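Local coordinates for uncharacterized protein (Leishmania major, PDB 3KSV) that binds zinc and belongs to the histidine triad family, so it is probably a nucleotide hydrolase or transferase acting through a nucleotidyl-histidine intermediate, at residues A26-T31 with A36-N41; G46-I51 with A75-A80. All blocks are in the same frame, centred on the assembly; numbering follows the deposited sequence.

Interaction 1 of 2, residues A26-T31 with A36-N41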
loop_
_atom_site.group_PDB
_atom_site.type_symbol
_atom_site.label_atom_id
_atom_site.label_comp_id
_atom_site.label_asym_id
_atom_site.label_seq_id
_atom_site.Cartn_x
_atom_site.Cartn_y
_atom_site.Cartn_z
ATOM N N ALA A 26 -15.940 -4.369 -15.009
ATOM C CA ALA A 26 -16.896 -3.688 -14.151
ATOM C C ALA A 26 -16.133 -2.732 -13.241
ATOM O O ALA A 26 -15.260 -3.126 -12.472
ATOM C CB ALA A 26 -17.715 -4.686 -13.330
ATOM N N LYS A 27 -16.497 -1.471 -13.350
ATOM C CA LYS A 27 -15.866 -0.389 -12.629
ATOM C C LYS A 27 -16.488 -0.284 -11.205
ATOM O O LYS A 27 -17.697 -0.077 -11.056
ATOM C CB LYS A 27 -16.129 0.823 -13.523
ATOM C CG LYS A 27 -15.597 2.165 -13.160
ATOM C CD LYS A 27 -16.310 3.194 -14.099
ATOM C CE LYS A 27 -17.753 3.533 -13.604
ATOM N NZ LYS A 27 -18.766 3.621 -14.699
ATOM N N VAL A 28 -15.677 -0.512 -10.168
ATOM C CA VAL A 28 -16.135 -0.443 -8.755
ATOM C C VAL A 28 -16.193 1.015 -8.233
ATOM O O VAL A 28 -17.009 1.369 -7.367
ATOM C CB VAL A 28 -15.239 -1.353 -7.848
ATOM C CG1 VAL A 28 -15.392 -1.028 -6.371
ATOM C CG2 VAL A 28 -15.551 -2.826 -8.122
ATOM N N ALA A 29 -15.333 1.865 -8.776
ATOM C CA ALA A 29 -15.332 3.284 -8.467
ATOM C C ALA A 29 -14.435 3.982 -9.482
ATOM O O ALA A 29 -13.580 3.347 -10.112
ATOM C CB ALA A 29 -14.843 3.529 -7.059
ATOM N N GLU A 30 -14.666 5.278 -9.659
ATOM C CA GLU A 30 -13.890 6.094 -10.578
ATOM C C GLU A 30 -13.851 7.508 -10.026
ATOM O O GLU A 30 -14.858 8.029 -9.583
ATOM C CB GLU A 30 -14.499 6.070 -11.980
ATOM C CG GLU A 30 -13.711 6.893 -13.012
ATOM C CD GLU A 30 -14.215 6.771 -14.463
ATOM O OE1 GLU A 30 -15.331 6.241 -14.701
ATOM O OE2 GLU A 30 -13.481 7.235 -15.378
ATOM N N THR A 31 -12.661 8.094 -9.985
ATOM C CA THR A 31 -12.496 9.465 -9.535
ATOM C C THR A 31 -11.801 10.163 -10.679
ATOM O O THR A 31 -11.562 9.552 -11.722
ATOM C CB THR A 31 -11.680 9.553 -8.200
ATOM O OG1 THR A 31 -10.361 9.046 -8.398
ATOM C CG2 THR A 31 -12.348 8.741 -7.094
ATOM N N ALA A 36 -11.058 1.914 -9.631
ATOM C CA ALA A 36 -11.083 0.647 -8.910
ATOM C C ALA A 36 -11.917 -0.410 -9.641
ATOM O O ALA A 36 -12.953 -0.101 -10.260
ATOM C CB ALA A 36 -11.607 0.859 -7.492
ATOM N N PHE A 37 -11.462 -1.661 -9.560
ATOM C CA PHE A 37 -12.187 -2.801 -10.073
ATOM C C PHE A 37 -11.770 -4.116 -9.392
ATOM O O PHE A 37 -10.849 -4.155 -8.575
ATOM C CB PHE A 37 -12.037 -2.882 -11.591
ATOM C CG PHE A 37 -10.639 -2.775 -12.060
ATOM C CD1 PHE A 37 -9.848 -3.907 -12.158
ATOM C CD2 PHE A 37 -10.114 -1.554 -12.421
ATOM C CE1 PHE A 37 -8.527 -3.829 -12.612
ATOM C CE2 PHE A 37 -8.804 -1.450 -12.873
ATOM C CZ PHE A 37 -7.998 -2.595 -12.965
ATOM N N MET A 38 -12.476 -5.191 -9.717
ATOM C CA MET A 38 -12.191 -6.498 -9.137
ATOM C C MET A 38 -10.988 -7.159 -9.822
ATOM O O MET A 38 -10.711 -6.916 -11.001
ATOM C CB MET A 38 -13.418 -7.405 -9.226
ATOM C CG MET A 38 -14.726 -6.819 -8.624
ATOM S SD MET A 38 -14.620 -6.370 -6.878
ATOM C CE MET A 38 -14.153 -7.960 -6.189
ATOM N N ASP A 39 -10.263 -7.993 -9.082
ATOM C CA ASP A 39 -9.182 -8.770 -9.671
ATOM C C ASP A 39 -9.815 -10.070 -10.172
ATOM O O ASP A 39 -10.440 -10.802 -9.407
ATOM C CB ASP A 39 -8.065 -9.037 -8.653
ATOM C CG ASP A 39 -6.742 -9.445 -9.305
ATOM O OD1 ASP A 39 -6.756 -10.197 -10.271
ATOM O OD2 ASP A 39 -5.653 -9.047 -8.831
ATOM N N ILE A 40 -9.654 -10.350 -11.463
ATOM C CA ILE A 40 -10.207 -11.569 -12.049
ATOM C C ILE A 40 -9.282 -12.775 -11.831
ATOM O O ILE A 40 -9.631 -13.895 -12.216
ATOM C CB ILE A 40 -10.534 -11.405 -13.562
ATOM C CG1 ILE A 40 -9.261 -11.140 -14.364
ATOM C CG2 ILE A 40 -11.542 -10.268 -13.774
ATOM C CD1 ILE A 40 -9.375 -11.600 -15.837
ATOM N N ASN A 41 -8.108 -12.540 -11.234
ATOM C CA ASN A 41 -7.221 -13.619 -10.759
ATOM C C ASN A 41 -6.927 -13.430 -9.275
ATOM O O ASN A 41 -5.773 -13.178 -8.900
ATOM C CB ASN A 41 -5.885 -13.617 -11.515
ATOM C CG ASN A 41 -6.031 -13.965 -12.979
ATOM O OD1 ASN A 41 -5.515 -13.249 -13.847
ATOM N ND2 ASN A 41 -6.716 -15.073 -13.267
#
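Val28 and Met38 meet at about a right angle beside the first hairpin of the chain. The touching atoms are Val28 CG2 and Met38 SD, 3.9 Å apart. Val28 CG2 lies anti to its own carbonyl carbon, which carries this methyl over the backbone at Phe37 CA and on to the methionine. The Met38 chain bends at chi2 and chi3 (both -58°), and its sulfur reaches the valine that way. Ala36 and Ala29 sit on the same face of the sheet as close neighbours, with Ala29 CB and Ala36 CB 4.2 Å apart. Val28 CB lies near Ala36 CB too, at 4.3 Å. Ile146 of the second subunit packs on Val28 and Ala29, and Asp138 of that subunit packs on Met38.

Phe37 behaves differently. Its CB touches Ala26 O at 3.4 Å, but its ring leads away from segment 26-31. The ring packs on Leu49 and Ile51 of the next strand. The side chain of Phe37 is about 6 Å from that of His108, the predicted active-site histidine.

The backbone explains why Val28 and Ala29 crowd one residue. Val28 N donates to Ala36 O at 2.8 Å. Ala29 N adds a weak bond of 3.4 Å to Ala36 O. In return, Ala36 N donates to Ala29 O at 2.9 Å, with a nearly straight N-H...O angle of 172°. Farther along, Asn41 N donates to Asp39 OD1 in an Asx turn after the strand. Two residues of one strand thus face a single residue of its antiparallel partner. This is a classic beta bulge, set in the edge hairpin of the HIT-domain sheet.

Interaction 2 of 2, residues G46-I51 with A75-A80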
loop_
_atom_site.group_PDB
_atom_site.type_symbol
_atom_site.label_atom_id
_atom_site.label_comp_id
_atom_site.label_asym_id
_atom_site.label_seq_id
_atom_site.Cartn_x
_atom_site.Cartn_y
_atom_site.Cartn_z
ATOM N N GLY A 46 -13.255 -11.375 -3.161
ATOM C CA GLY A 46 -13.365 -9.920 -2.899
ATOM C C GLY A 46 -12.090 -9.100 -3.106
ATOM O O GLY A 46 -12.060 -7.908 -2.813
ATOM N N HIS A 47 -11.029 -9.761 -3.568
ATOM C CA HIS A 47 -9.751 -9.138 -3.956
ATOM C C HIS A 47 -9.985 -8.108 -5.055
ATOM O O HIS A 47 -10.549 -8.417 -6.121
ATOM C CB HIS A 47 -8.791 -10.244 -4.435
ATOM C CG HIS A 47 -7.415 -9.786 -4.850
ATOM N ND1 HIS A 47 -6.394 -10.684 -5.080
ATOM C CD2 HIS A 47 -6.894 -8.558 -5.104
ATOM C CE1 HIS A 47 -5.306 -10.035 -5.444
ATOM N NE2 HIS A 47 -5.580 -8.742 -5.467
ATOM N N MET A 48 -9.551 -6.879 -4.781
ATOM C CA MET A 48 -9.749 -5.790 -5.702
ATOM C C MET A 48 -8.477 -5.027 -5.915
ATOM O O MET A 48 -7.483 -5.252 -5.228
ATOM C CB MET A 48 -10.884 -4.864 -5.222
ATOM C CG MET A 48 -10.658 -4.092 -3.926
ATOM S SD MET A 48 -12.008 -2.919 -3.676
ATOM C CE MET A 48 -11.690 -1.844 -5.102
ATOM N N LEU A 49 -8.538 -4.131 -6.904
ATOM C CA LEU A 49 -7.420 -3.340 -7.364
ATOM C C LEU A 49 -7.793 -1.852 -7.401
ATOM O O LEU A 49 -8.921 -1.504 -7.745
ATOM C CB LEU A 49 -7.037 -3.779 -8.764
ATOM C CG LEU A 49 -6.653 -5.251 -8.942
ATOM C CD1 LEU A 49 -6.697 -5.633 -10.426
ATOM C CD2 LEU A 49 -5.305 -5.543 -8.364
ATOM N N VAL A 50 -6.853 -0.988 -7.028
ATOM C CA VAL A 50 -7.001 0.462 -7.183
ATOM C C VAL A 50 -5.810 0.955 -7.995
ATOM O O VAL A 50 -4.661 0.766 -7.591
ATOM C CB VAL A 50 -7.006 1.193 -5.819
ATOM C CG1 VAL A 50 -6.936 2.702 -6.010
ATOM C CG2 VAL A 50 -8.228 0.804 -5.006
ATOM N N ILE A 51 -6.075 1.594 -9.123
ATOM C CA ILE A 51 -5.006 2.048 -10.010
ATOM C C ILE A 51 -5.130 3.540 -10.352
ATOM O O ILE A 51 -6.239 4.076 -10.409
ATOM C CB ILE A 51 -4.974 1.225 -11.328
ATOM C CG1 ILE A 51 -6.151 1.567 -12.209
ATOM C CG2 ILE A 51 -4.974 -0.289 -11.042
ATOM C CD1 ILE A 51 -5.954 1.123 -13.641
ATOM N N ALA A 75 -8.335 4.247 0.627
ATOM C CA ALA A 75 -9.014 4.276 1.925
ATOM C C ALA A 75 -10.495 3.959 1.782
ATOM O O ALA A 75 -11.056 3.242 2.595
ATOM C CB ALA A 75 -8.825 5.656 2.611
ATOM N N LYS A 76 -11.126 4.505 0.749
ATOM C CA LYS A 76 -12.542 4.236 0.504
ATOM C C LYS A 76 -12.770 2.770 0.166
ATOM O O LYS A 76 -13.691 2.139 0.707
ATOM C CB LYS A 76 -13.080 5.116 -0.623
ATOM C CG LYS A 76 -13.177 6.547 -0.224
ATOM C CD LYS A 76 -13.862 7.401 -1.254
ATOM C CE LYS A 76 -14.113 8.812 -0.709
ATOM N NZ LYS A 76 -14.834 9.644 -1.701
ATOM N N ALA A 77 -11.933 2.247 -0.727
ATOM C CA ALA A 77 -11.961 0.847 -1.111
ATOM C C ALA A 77 -11.748 -0.080 0.091
ATOM O O ALA A 77 -12.431 -1.092 0.214
ATOM C CB ALA A 77 -10.915 0.565 -2.231
ATOM N N SER A 78 -10.816 0.256 0.982
ATOM C CA SER A 78 -10.621 -0.534 2.224
ATOM C C SER A 78 -11.892 -0.607 3.087
ATOM O O SER A 78 -12.148 -1.612 3.744
ATOM C CB SER A 78 -9.458 0.027 3.053
ATOM O OG SER A 78 -9.811 1.260 3.676
ATOM N N ARG A 79 -12.689 0.453 3.094
ATOM C CA ARG A 79 -13.936 0.438 3.851
ATOM C C ARG A 79 -14.926 -0.544 3.196
ATOM O O ARG A 79 -15.666 -1.263 3.886
ATOM C CB ARG A 79 -14.534 1.840 3.919
ATOM C CG ARG A 79 -13.744 2.840 4.753
ATOM C CD ARG A 79 -14.151 4.243 4.356
ATOM N NE ARG A 79 -14.033 5.233 5.414
ATOM C CZ ARG A 79 -12.905 5.829 5.780
ATOM N NH1 ARG A 79 -11.717 5.520 5.219
ATOM N NH2 ARG A 79 -12.958 6.736 6.742
ATOM N N ALA A 80 -14.921 -0.584 1.857
ATOM C CA ALA A 80 -15.726 -1.552 1.100
ATOM C C ALA A 80 -15.280 -2.960 1.449
ATOM O O ALA A 80 -16.115 -3.828 1.756
ATOM C CB ALA A 80 -15.626 -1.317 -0.416
#
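Ala77, Met48 and Val50 carry this small buried contact, where a helix packs on one face of the antiparallel HIT-domain sheet. The helix is 64-82 and the strand is 48-52. Ala77 has the most surface covered. Its single methyl points at the strand and meets side chains from two alternate strand residues. Leu49, which lies between them, points to the other face of the sheet and packs there on Phe15 of helix 14-20.

Met48 is the larger partner on the strand. Its CE comes within 3.8 Å of Ala77 CB, and its SD is about as near. The end of the side chain therefore does the touching. Met48 CG stands between the backbone N and the carbonyl carbon (chi1 65°). The chain then runs extended through chi2 and bends at chi3, which turns the terminal methyl to the alanine. Ala36 of the neighbouring strand also touches Met48, as does Tyr142 of the second subunit.

Val50 offers one branch. Its CG2 lies 3.9 Å from Ala77 CB, and its side chain also packs on Ile111 of strand 109-114. The side chain of Val50 is about 7 Å from that of His108, the predicted active-site histidine.

No hydrogen bond crosses between the segments. The contact is apolar, and the small alanine is consistent with a close approach of helix and strand: Val50 CA and Ala77 CA are 7.8 Å apart. Ser78 CB points away from the strand, and His60 of the second subunit packs on this serine. Within the helix, Ser78 OG donates to Ala75 O at 2.6 Å. Arg79 N, 3.3 Å from Ala75 O, donates to that oxygen from the same face of its carbonyl plane.

In the fold
From the N terminus, interaction 1 comes first. It closes the short turn between strands 27-30 and 34-38 and makes them a hairpin at the edge of the sheet. The chain then runs through a loop into strand 48-52, which lies beside strand 34-38. Backbone bonds of Phe37 with Leu49 and of Asp39 with His47 join the two contacts. Interaction 2 closes a longer loop, from strand 48-52 to helix 64-82. The contacts follow in series, neither nested nor crossed, with centres about 8 Å apart. Together they tie the edge hairpin, the third strand and the helix into one unit, and both touch the second subunit.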